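PDB 3OOP: Lin2960 protein from Listeria innocua, which is of unknown function but belongs to the MarR family, whose members generally act as DNA-binding transcription regulators. Local coordinates for residues 16-19 with 20-24; 25-28 with 29-32; 114-117 with 118-122; 124-127 with 128-132. All coordinates share one frame; numbering follows the deposited sequence. Where two conformers were deposited one is given.

Contact 1 (16-19 with 20-24); sequences NTTA and KKMHL
The amide of Asn16 is met from one side by Lys20. Lys20 CE lies off the amide plane near its nitrogen end, 3.8 Å from Asn16 ND2. A water bridges the two polar ends: it accepts from Asn16 ND2 at 3.0 Å and from Lys20 NZ at 2.7 Å. Two conformers of Asn16 were deposited, so this bridge may hold only part of the time. The Lys20 chain turns at chi3 (-72°), which brings its ammonium back toward Asn16. Its CG also rests on Asn16 O. Both residues belong to helix 2-29, the long first helix of this MarR-type fold, and they stand one turn apart. Backbone bonds link every residue of 16-19 to its partner four ahead; Met22 N to Thr18 O is the shortest, at 2.8 Å. On the buried side the selenium of Met22 lies 3.9 Å from Thr18 CG2. Met22 CG is closer still to Thr18 O, at 3.1 Å. Thr18 holds its methyl opposite the backbone N, beside the carbonyl carbon, while its OG1 bonds back to Asp14 O. Tyr8 of the second subunit packs on Thr18 and Ala19, and Ile142 of that subunit packs on Met22.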
loop_
_atom_site.group_PDB
_atom_site.type_symbol
_atom_site.label_atom_id
_atom_site.label_comp_id
_atom_site.label_asym_id
_atom_site.label_seq_id
_atom_site.Cartn_x
_atom_site.Cartn_y
_atom_site.Cartn_z
ATOM N N ASN A 16 1.047 -0.499 -5.328
ATOM C CA ASN A 16 2.024 0.184 -4.485
ATOM C C ASN A 16 3.373 0.337 -5.174
ATOM O O ASN A 16 3.985 1.410 -5.126
ATOM C CB ASN A 16 2.214 -0.532 -3.149
ATOM C CG ASN A 16 3.154 0.219 -2.224
ATOM O OD1 ASN A 16 2.869 1.347 -1.827
ATOM N ND2 ASN A 16 4.290 -0.388 -1.903
ATOM N N THR A 17 3.843 -0.730 -5.821
ATOM C CA THR A 17 5.113 -0.647 -6.559
ATOM C C THR A 17 5.011 0.321 -7.744
ATOM O O THR A 17 5.955 1.067 -8.018
ATOM C CB THR A 17 5.641 -2.023 -7.046
ATOM O OG1 THR A 17 4.718 -2.602 -7.962
ATOM C CG2 THR A 17 5.840 -2.975 -5.883
ATOM N N THR A 18 3.865 0.321 -8.425
ATOM C CA THR A 18 3.657 1.218 -9.556
ATOM C C THR A 18 3.581 2.673 -9.084
ATOM O O THR A 18 4.135 3.549 -9.726
ATOM C CB THR A 18 2.441 0.807 -10.401
ATOM O OG1 THR A 18 2.611 -0.560 -10.807
ATOM C CG2 THR A 18 2.306 1.696 -11.649
ATOM N N ALA A 19 2.934 2.915 -7.947
ATOM C CA ALA A 19 2.867 4.262 -7.375
ATOM C C ALA A 19 4.275 4.813 -7.125
ATOM O O ALA A 19 4.571 5.966 -7.453
ATOM C CB ALA A 19 2.048 4.258 -6.080
ATOM N N LYS A 20 5.142 3.976 -6.560
ATOM C CA LYS A 20 6.515 4.371 -6.278
ATOM C C LYS A 20 7.269 4.707 -7.556
ATOM O O LYS A 20 7.979 5.711 -7.619
ATOM C CB LYS A 20 7.234 3.271 -5.490
ATOM C CG LYS A 20 6.774 3.186 -4.048
ATOM C CD LYS A 20 7.668 2.284 -3.218
ATOM C CE LYS A 20 7.478 0.816 -3.559
ATOM N NZ LYS A 20 8.241 -0.060 -2.606
ATOM N N LYS A 21 7.095 3.870 -8.576
ATOM C CA LYS A 21 7.767 4.079 -9.857
ATOM C C LYS A 21 7.247 5.331 -10.574
ATOM O O LYS A 21 8.006 6.027 -11.257
ATOM C CB LYS A 21 7.618 2.842 -10.748
ATOM C CG LYS A 21 8.615 1.719 -10.441
ATOM C CD LYS A 21 9.881 1.838 -11.268
ATOM C CE LYS A 21 10.668 0.525 -11.272
ATOM N NZ LYS A 21 12.009 0.661 -11.911
HETATM N N MSE A 22 5.962 5.620 -10.412
HETATM C CA MSE A 22 5.368 6.820 -11.014
HETATM C C MSE A 22 5.983 8.072 -10.399
HETATM O O MSE A 22 6.350 9.021 -11.102
HETATM C CB MSE A 22 3.856 6.810 -10.814
HETATM C CG MSE A 22 3.128 5.763 -11.648
HETATM SE SE MSE A 22 1.351 5.370 -10.906
HETATM C CE MSE A 22 0.490 7.010 -11.423
ATOM N N HIS A 23 6.134 8.067 -9.080
ATOM C CA HIS A 23 6.787 9.188 -8.420
ATOM C C HIS A 23 8.241 9.390 -8.884
ATOM O O HIS A 23 8.661 10.514 -9.158
ATOM C CB HIS A 23 6.732 9.043 -6.910
ATOM C CG HIS A 23 7.339 10.203 -6.190
ATOM N ND1 HIS A 23 6.800 11.471 -6.239
ATOM C CD2 HIS A 23 8.445 10.290 -5.416
ATOM C CE1 HIS A 23 7.544 12.289 -5.515
ATOM N NE2 HIS A 23 8.548 11.596 -5.006
ATOM N N LEU A 24 9.004 8.306 -8.973
ATOM C CA LEU A 24 10.368 8.380 -9.488
ATOM C C LEU A 24 10.420 8.931 -10.912
ATOM O O LEU A 24 11.301 9.739 -11.233
ATOM C CB LEU A 24 11.066 7.010 -9.404
ATOM C CG LEU A 24 11.341 6.463 -7.994
ATOM C CD1 LEU A 24 11.817 5.013 -8.067
ATOM C CD2 LEU A 24 12.356 7.331 -7.247
HETATM O O HOH W 1 6.803 0.118 -0.301
#

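Contact 2 (25-28 with 29-32); sequences FLMR and SIAS
Ser29 turns its hydroxyl back onto Leu26, three residues earlier. Ser29 OG donates to Leu26 O at 2.7 Å, from a position tilted 22° out of the carbonyl plane. The torsion makes this possible: OG sits between the backbone N and the carbonyl carbon (chi1 78°), facing the preceding turn. Ser29 N makes weak bonds to Phe25 O at 3.2 Å and to Leu26 O at 3.3 Å. Past this point the bonds reach back three residues, Ile30 N to Met27 O and Ala31 N to Arg28 O, the latter at 3.2 Å. In both the donor stands above the carbonyl plane. Helix 2-29 is thus giving way to the loop before helix 37-49. Beside these bonds Ile30 CD1 meets the selenium of Met27 at 4.3 Å. Arg28 folds over its own helix. One face of its guanidinium lies over Phe25 CA, and NH2 is at the edge of the Phe25 ring. Next out, Trp40 of helix 37-49 touches both Met27 and Ile30, and Ile111 of helix 99-119 touches Ser29 and Ile30. Ile30 N is 3.9 Å from Leu26 O, so the serine hydroxyl gives Leu26 O its short bond, beside the weak one from Ser29 N.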
loop_
_atom_site.group_PDB
_atom_site.type_symbol
_atom_site.label_atom_id
_atom_site.label_comp_id
_atom_site.label_asym_id
_atom_site.label_seq_id
_atom_site.Cartn_x
_atom_site.Cartn_y
_atom_site.Cartn_z
ATOM N N PHE A 25 9.474 8.510 -11.755
ATOM C CA PHE A 25 9.399 8.953 -13.149
ATOM C C PHE A 25 9.185 10.460 -13.257
ATOM O O PHE A 25 9.881 11.153 -14.012
ATOM C CB PHE A 25 8.261 8.219 -13.866
ATOM C CG PHE A 25 8.136 8.560 -15.320
ATOM C CD1 PHE A 25 9.053 8.074 -16.238
ATOM C CD2 PHE A 25 7.085 9.356 -15.777
ATOM C CE1 PHE A 25 8.928 8.367 -17.600
ATOM C CE2 PHE A 25 6.948 9.653 -17.128
ATOM C CZ PHE A 25 7.877 9.158 -18.046
ATOM N N LEU A 26 8.226 10.967 -12.492
ATOM C CA LEU A 26 7.969 12.406 -12.458
ATOM C C LEU A 26 9.155 13.184 -11.926
ATOM O O LEU A 26 9.450 14.272 -12.420
ATOM C CB LEU A 26 6.720 12.713 -11.647
ATOM C CG LEU A 26 5.427 12.141 -12.236
ATOM C CD1 LEU A 26 4.256 12.571 -11.367
ATOM C CD2 LEU A 26 5.206 12.588 -13.703
HETATM N N MSE A 27 9.845 12.634 -10.937
HETATM C CA MSE A 27 11.029 13.319 -10.402
HETATM C C MSE A 27 12.183 13.305 -11.397
HETATM O O MSE A 27 12.910 14.293 -11.500
HETATM C CB MSE A 27 11.420 12.789 -9.018
HETATM C CG MSE A 27 10.453 13.252 -7.895
HETATM SE SE MSE A 27 9.963 15.179 -7.916
HETATM C CE MSE A 27 8.372 15.192 -9.076
ATOM N N ARG A 28 12.314 12.229 -12.173
ATOM C CA ARG A 28 13.338 12.166 -13.241
ATOM C C ARG A 28 13.139 13.226 -14.316
ATOM O O ARG A 28 14.109 13.703 -14.921
ATOM C CB ARG A 28 13.389 10.784 -13.905
ATOM C CG ARG A 28 14.045 9.738 -13.059
ATOM C CD ARG A 28 14.601 8.582 -13.884
ATOM N NE ARG A 28 13.569 7.810 -14.576
ATOM C CZ ARG A 28 12.763 6.924 -13.993
ATOM N NH1 ARG A 28 12.830 6.704 -12.686
ATOM N NH2 ARG A 28 11.871 6.271 -14.724
ATOM N N SER A 29 11.884 13.600 -14.544
ATOM C CA SER A 29 11.555 14.557 -15.599
ATOM C C SER A 29 12.145 15.927 -15.324
ATOM O O SER A 29 12.408 16.674 -16.257
ATOM C CB SER A 29 10.035 14.657 -15.805
ATOM O OG SER A 29 9.404 15.438 -14.812
ATOM N N ILE A 30 12.373 16.250 -14.052
ATOM C CA ILE A 30 12.945 17.558 -13.699
ATOM C C ILE A 30 14.355 17.448 -13.093
ATOM O O ILE A 30 14.883 18.406 -12.516
ATOM C CB ILE A 30 11.976 18.380 -12.815
ATOM C CG1 ILE A 30 11.626 17.631 -11.524
ATOM C CG2 ILE A 30 10.678 18.726 -13.619
ATOM C CD1 ILE A 30 10.885 18.505 -10.496
ATOM N N ALA A 31 14.968 16.277 -13.261
ATOM C CA ALA A 31 16.308 16.001 -12.712
ATOM C C ALA A 31 17.380 17.010 -13.137
ATOM O O ALA A 31 18.300 17.306 -12.367
ATOM C CB ALA A 31 16.753 14.569 -13.072
ATOM N N SER A 32 17.263 17.548 -14.349
ATOM C CA SER A 32 18.314 18.416 -14.878
ATOM C C SER A 32 18.162 19.873 -14.443
ATOM O O SER A 32 19.033 20.689 -14.716
ATOM C CB SER A 32 18.404 18.319 -16.406
ATOM O OG SER A 32 18.585 16.971 -16.797
#

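Contact 3 (114-117 with 118-122)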
loop_
_atom_site.group_PDB
_atom_site.type_symbol
_atom_site.label_atom_id
_atom_site.label_comp_id
_atom_site.label_asym_id
_atom_site.label_seq_id
_atom_site.Cartn_x
_atom_site.Cartn_y
_atom_site.Cartn_z
ATOM N N ALA A 114 3.523 17.269 -18.519
ATOM C CA ALA A 114 3.776 16.558 -19.776
ATOM C C ALA A 114 4.185 15.103 -19.520
ATOM O O ALA A 114 3.713 14.190 -20.212
ATOM C CB ALA A 114 4.813 17.282 -20.624
ATOM N N SER A 115 5.038 14.879 -18.517
ATOM C CA SER A 115 5.433 13.511 -18.130
ATOM C C SER A 115 4.270 12.714 -17.554
ATOM O O SER A 115 4.126 11.516 -17.818
ATOM C CB SER A 115 6.593 13.546 -17.132
ATOM O OG SER A 115 7.737 14.078 -17.768
ATOM N N CYS A 116 3.431 13.390 -16.781
ATOM C CA CYS A 116 2.228 12.789 -16.230
ATOM C C CYS A 116 1.272 12.297 -17.337
ATOM O O CYS A 116 0.714 11.201 -17.241
ATOM C CB CYS A 116 1.537 13.793 -15.313
ATOM S SG CYS A 116 0.214 13.089 -14.353
ATOM N N GLU A 117 1.116 13.091 -18.392
ATOM C CA GLU A 117 0.324 12.678 -19.561
ATOM C C GLU A 117 0.897 11.406 -20.191
ATOM O O GLU A 117 0.141 10.511 -20.587
ATOM C CB GLU A 117 0.237 13.799 -20.603
ATOM C CG GLU A 117 -0.623 14.980 -20.160
ATOM C CD GLU A 117 -0.516 16.192 -21.085
ATOM O OE1 GLU A 117 0.169 16.121 -22.138
ATOM O OE2 GLU A 117 -1.131 17.227 -20.754
ATOM N N LYS A 118 2.228 11.326 -20.278
ATOM C CA LYS A 118 2.902 10.150 -20.839
ATOM C C LYS A 118 2.658 8.910 -19.989
ATOM O O LYS A 118 2.400 7.834 -20.510
ATOM C CB LYS A 118 4.405 10.389 -20.987
ATOM C CG LYS A 118 4.790 11.419 -22.035
ATOM C CD LYS A 118 6.314 11.487 -22.239
ATOM C CE LYS A 118 6.823 10.367 -23.153
ATOM N NZ LYS A 118 8.295 10.486 -23.443
HETATM N N MSE A 119 2.723 9.092 -18.677
HETATM C CA MSE A 119 2.504 8.040 -17.701
HETATM C C MSE A 119 1.127 7.389 -17.865
HETATM O O MSE A 119 0.986 6.163 -17.738
HETATM C CB MSE A 119 2.583 8.683 -16.326
HETATM C CG MSE A 119 2.680 7.788 -15.165
HETATM SE SE MSE A 119 3.551 8.925 -13.822
HETATM C CE MSE A 119 2.009 9.937 -13.212
ATOM N N PHE A 120 0.120 8.223 -18.126
ATOM C CA PHE A 120 -1.261 7.765 -18.239
ATOM C C PHE A 120 -1.745 7.532 -19.670
ATOM O O PHE A 120 -2.935 7.307 -19.887
ATOM C CB PHE A 120 -2.203 8.715 -17.504
ATOM C CG PHE A 120 -2.132 8.594 -16.012
ATOM C CD1 PHE A 120 -2.733 7.519 -15.357
ATOM C CD2 PHE A 120 -1.467 9.558 -15.253
ATOM C CE1 PHE A 120 -2.660 7.398 -13.963
ATOM C CE2 PHE A 120 -1.401 9.446 -13.853
ATOM C CZ PHE A 120 -1.998 8.373 -13.211
ATOM N N ALA A 121 -0.829 7.558 -20.631
ATOM C CA ALA A 121 -1.174 7.276 -22.024
ATOM C C ALA A 121 -1.968 5.971 -22.169
ATOM O O ALA A 121 -1.538 4.922 -21.696
ATOM C CB ALA A 121 0.094 7.257 -22.906
ATOM N N GLY A 122 -3.138 6.052 -22.802
ATOM C CA GLY A 122 -3.986 4.875 -23.008
ATOM C C GLY A 122 -4.829 4.458 -21.813
ATOM O O GLY A 122 -5.598 3.500 -21.899
#
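Phe120 N reaches two carbonyls of the preceding turn. Phe120 N donates to Cys116 O at 3.2 Å. A second, weak bond runs from Phe120 N to Glu117 O at 3.4 Å. Cys116 O also lies at the edge of the Phe120 ring, near its plane, where CD2 is 3.4 Å away. The same backbone oxygen therefore meets both the N-H and the ring of one residue. Behind it the turn is regular: Met119 N bonds Ser115 O at 2.9 Å, and Lys118 N bonds Ala114 O. Helix 99-119 ends here, and Phe120 is the first residue to leave helical backbone angles.

The sulfur of Cys116 touches two apolar side chains. Its SG lies opposite the backbone N (chi1 -170°), which turns it from CB toward the next turn. There it meets Phe120 at the ring edge, a sulfur-aromatic contact with SG 5.2 Å from the centroid and 85° off the ring normal. SG also touches the end methyl of Met119, at 3.8 Å from CE. Lys118 takes another course: its CG rests on Ala114 O.

Residues on this helix end pack on helix 2-29: Met119 and Phe120 on Met22, and Ser115 on Leu26 and Ser29. The second subunit adds Met4 on Phe120 and Ile142 on Met119, so the end of the helix is part of the dimer interface.

Contact 4 (124-127 with 128-132); sequences TRTD and LEQFT
Arg125 crosses Glu129 at a slant, one helical turn back, and ends beside its carboxylate. From CB the chain leaves opposite the backbone N (chi1 -172°), which carries it toward the acid. CG is 3.5 Å from Glu129 OE2, and CD is equally near. At chi3 (94°) the chain bends, and NE comes to 3.0 Å from Glu129 OE2. This is a salt bridge with a weak, bent hydrogen bond. Further out the grip loosens: NH2 is 3.9 Å from Glu129 OE1. The guanidinium and carboxylate planes stand 88° apart, so the two groups do not make the flat paired bridge. Glu129 has two deposited conformers, and the pair is exposed, so the bridge may be partial.

The backbone beneath is firmer. Glu129 N bonds Arg125 O at 3.0 Å, and Gln130 N bonds Thr126 O. The Gln130 side chain lies back over Thr126, with NE2 3.5 Å from the methyl CG2. Leu128 N is held only weakly, by Thr124 O and Arg125 O, in the first turn. The Phe131 ring lies away from 124-127 and stacks on Phe131 of the second subunit, whose Tyr7 packs on Arg125.

At the start of the helix Thr124 and Asp127 satisfy each other's backbone N-H. Asp127 N donates to Thr124 OG1 at 3.3 Å, and Thr124 N donates to Asp127 OD2 at 3.0 Å, on the anti side of the carboxylate. Thr124 is the N-cap of helix 125-141, and this reciprocal pair is a capping box.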
loop_
_atom_site.group_PDB
_atom_site.type_symbol
_atom_site.label_atom_id
_atom_site.label_comp_id
_atom_site.label_asym_id
_atom_site.label_seq_id
_atom_site.Cartn_x
_atom_site.Cartn_y
_atom_site.Cartn_z
ATOM N N THR A 124 -7.826 5.625 -19.203
ATOM C CA THR A 124 -8.926 6.579 -19.120
ATOM C C THR A 124 -9.485 6.680 -17.702
ATOM O O THR A 124 -9.313 5.763 -16.891
ATOM C CB THR A 124 -10.070 6.211 -20.102
ATOM O OG1 THR A 124 -10.583 4.907 -19.783
ATOM C CG2 THR A 124 -9.564 6.209 -21.519
ATOM N N ARG A 125 -10.147 7.798 -17.407
ATOM C CA ARG A 125 -10.812 7.992 -16.121
ATOM C C ARG A 125 -11.748 6.827 -15.842
ATOM O O ARG A 125 -11.773 6.302 -14.730
ATOM C CB ARG A 125 -11.596 9.305 -16.112
ATOM C CG ARG A 125 -12.166 9.696 -14.756
ATOM C CD ARG A 125 -13.010 10.974 -14.853
ATOM N NE ARG A 125 -14.436 10.698 -15.052
ATOM C CZ ARG A 125 -15.031 10.535 -16.237
ATOM N NH1 ARG A 125 -14.334 10.613 -17.367
ATOM N NH2 ARG A 125 -16.334 10.292 -16.294
ATOM N N THR A 126 -12.506 6.432 -16.870
ATOM C CA THR A 126 -13.434 5.300 -16.792
ATOM C C THR A 126 -12.747 4.002 -16.338
ATOM O O THR A 126 -13.293 3.283 -15.495
ATOM C CB THR A 126 -14.186 5.081 -18.138
ATOM O OG1 THR A 126 -14.576 6.349 -18.678
ATOM C CG2 THR A 126 -15.438 4.243 -17.937
ATOM N N ASP A 127 -11.555 3.718 -16.876
ATOM C CA ASP A 127 -10.767 2.541 -16.482
ATOM C C ASP A 127 -10.527 2.506 -14.975
ATOM O O ASP A 127 -10.577 1.442 -14.349
ATOM C CB ASP A 127 -9.400 2.522 -17.180
ATOM C CG ASP A 127 -9.479 2.163 -18.653
ATOM O OD1 ASP A 127 -10.253 1.248 -19.028
ATOM O OD2 ASP A 127 -8.728 2.794 -19.439
ATOM N N LEU A 128 -10.267 3.678 -14.399
ATOM C CA LEU A 128 -9.998 3.788 -12.968
ATOM C C LEU A 128 -11.261 3.704 -12.110
ATOM O O LEU A 128 -11.257 3.019 -11.080
ATOM C CB LEU A 128 -9.202 5.062 -12.658
ATOM C CG LEU A 128 -7.844 5.190 -13.350
ATOM C CD1 LEU A 128 -7.180 6.499 -12.948
ATOM C CD2 LEU A 128 -6.942 4.006 -13.025
ATOM N N GLU A 129 -12.338 4.372 -12.536
ATOM C CA GLU A 129 -13.615 4.379 -11.809
ATOM C C GLU A 129 -14.252 2.984 -11.742
ATOM O O GLU A 129 -15.000 2.670 -10.810
ATOM C CB GLU A 129 -14.579 5.407 -12.427
ATOM C CG GLU A 129 -14.080 6.856 -12.314
ATOM C CD GLU A 129 -15.069 7.882 -12.839
ATOM O OE1 GLU A 129 -16.030 7.489 -13.535
ATOM O OE2 GLU A 129 -14.876 9.088 -12.557
ATOM N N GLN A 130 -13.963 2.155 -12.744
ATOM C CA GLN A 130 -14.453 0.777 -12.751
ATOM C C GLN A 130 -13.832 -0.053 -11.623
ATOM O O GLN A 130 -14.499 -0.898 -11.012
ATOM C CB GLN A 130 -14.201 0.105 -14.098
ATOM C CG GLN A 130 -15.072 0.648 -15.228
ATOM C CD GLN A 130 -14.722 0.051 -16.580
ATOM O OE1 GLN A 130 -14.249 -1.082 -16.672
ATOM N NE2 GLN A 130 -14.961 0.814 -17.639
ATOM N N PHE A 131 -12.552 0.174 -11.350
ATOM C CA PHE A 131 -11.913 -0.538 -10.252
ATOM C C PHE A 131 -12.293 0.037 -8.897
ATOM O O PHE A 131 -12.446 -0.699 -7.923
ATOM C CB PHE A 131 -10.399 -0.569 -10.401
ATOM C CG PHE A 131 -9.732 -1.481 -9.421
ATOM C CD1 PHE A 131 -9.926 -2.858 -9.490
ATOM C CD2 PHE A 131 -8.913 -0.963 -8.417
ATOM C CE1 PHE A 131 -9.308 -3.715 -8.585
ATOM C CE2 PHE A 131 -8.287 -1.800 -7.515
ATOM C CZ PHE A 131 -8.482 -3.187 -7.590
ATOM N N THR A 132 -12.452 1.354 -8.823
ATOM C CA THR A 132 -12.978 1.955 -7.600
ATOM C C THR A 132 -14.333 1.322 -7.239
ATOM O O THR A 132 -14.619 1.098 -6.065
ATOM C CB THR A 132 -13.079 3.488 -7.708
ATOM O OG1 THR A 132 -11.758 4.034 -7.836
ATOM C CG2 THR A 132 -13.743 4.087 -6.463
#

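How the contacts relate
Contacts 1 and 2 follow each other on helix 2-29, the first in mid-helix and the second at its end. Contact 3 ends helix 99-119 and packs on both. Contact 4 starts helix 125-141 and only brushes contact 3, through Gly122 and Asp127. All four mix buried and exposed residues, and all touch the second subunit. Contact 3 relies on sulfur and ring packing, contact 4 on a surface ion pair. Polar side chains do different work by position: a water bridge in mid-helix, a serine hydroxyl at a C-terminal end, a capping box at an N-terminal start.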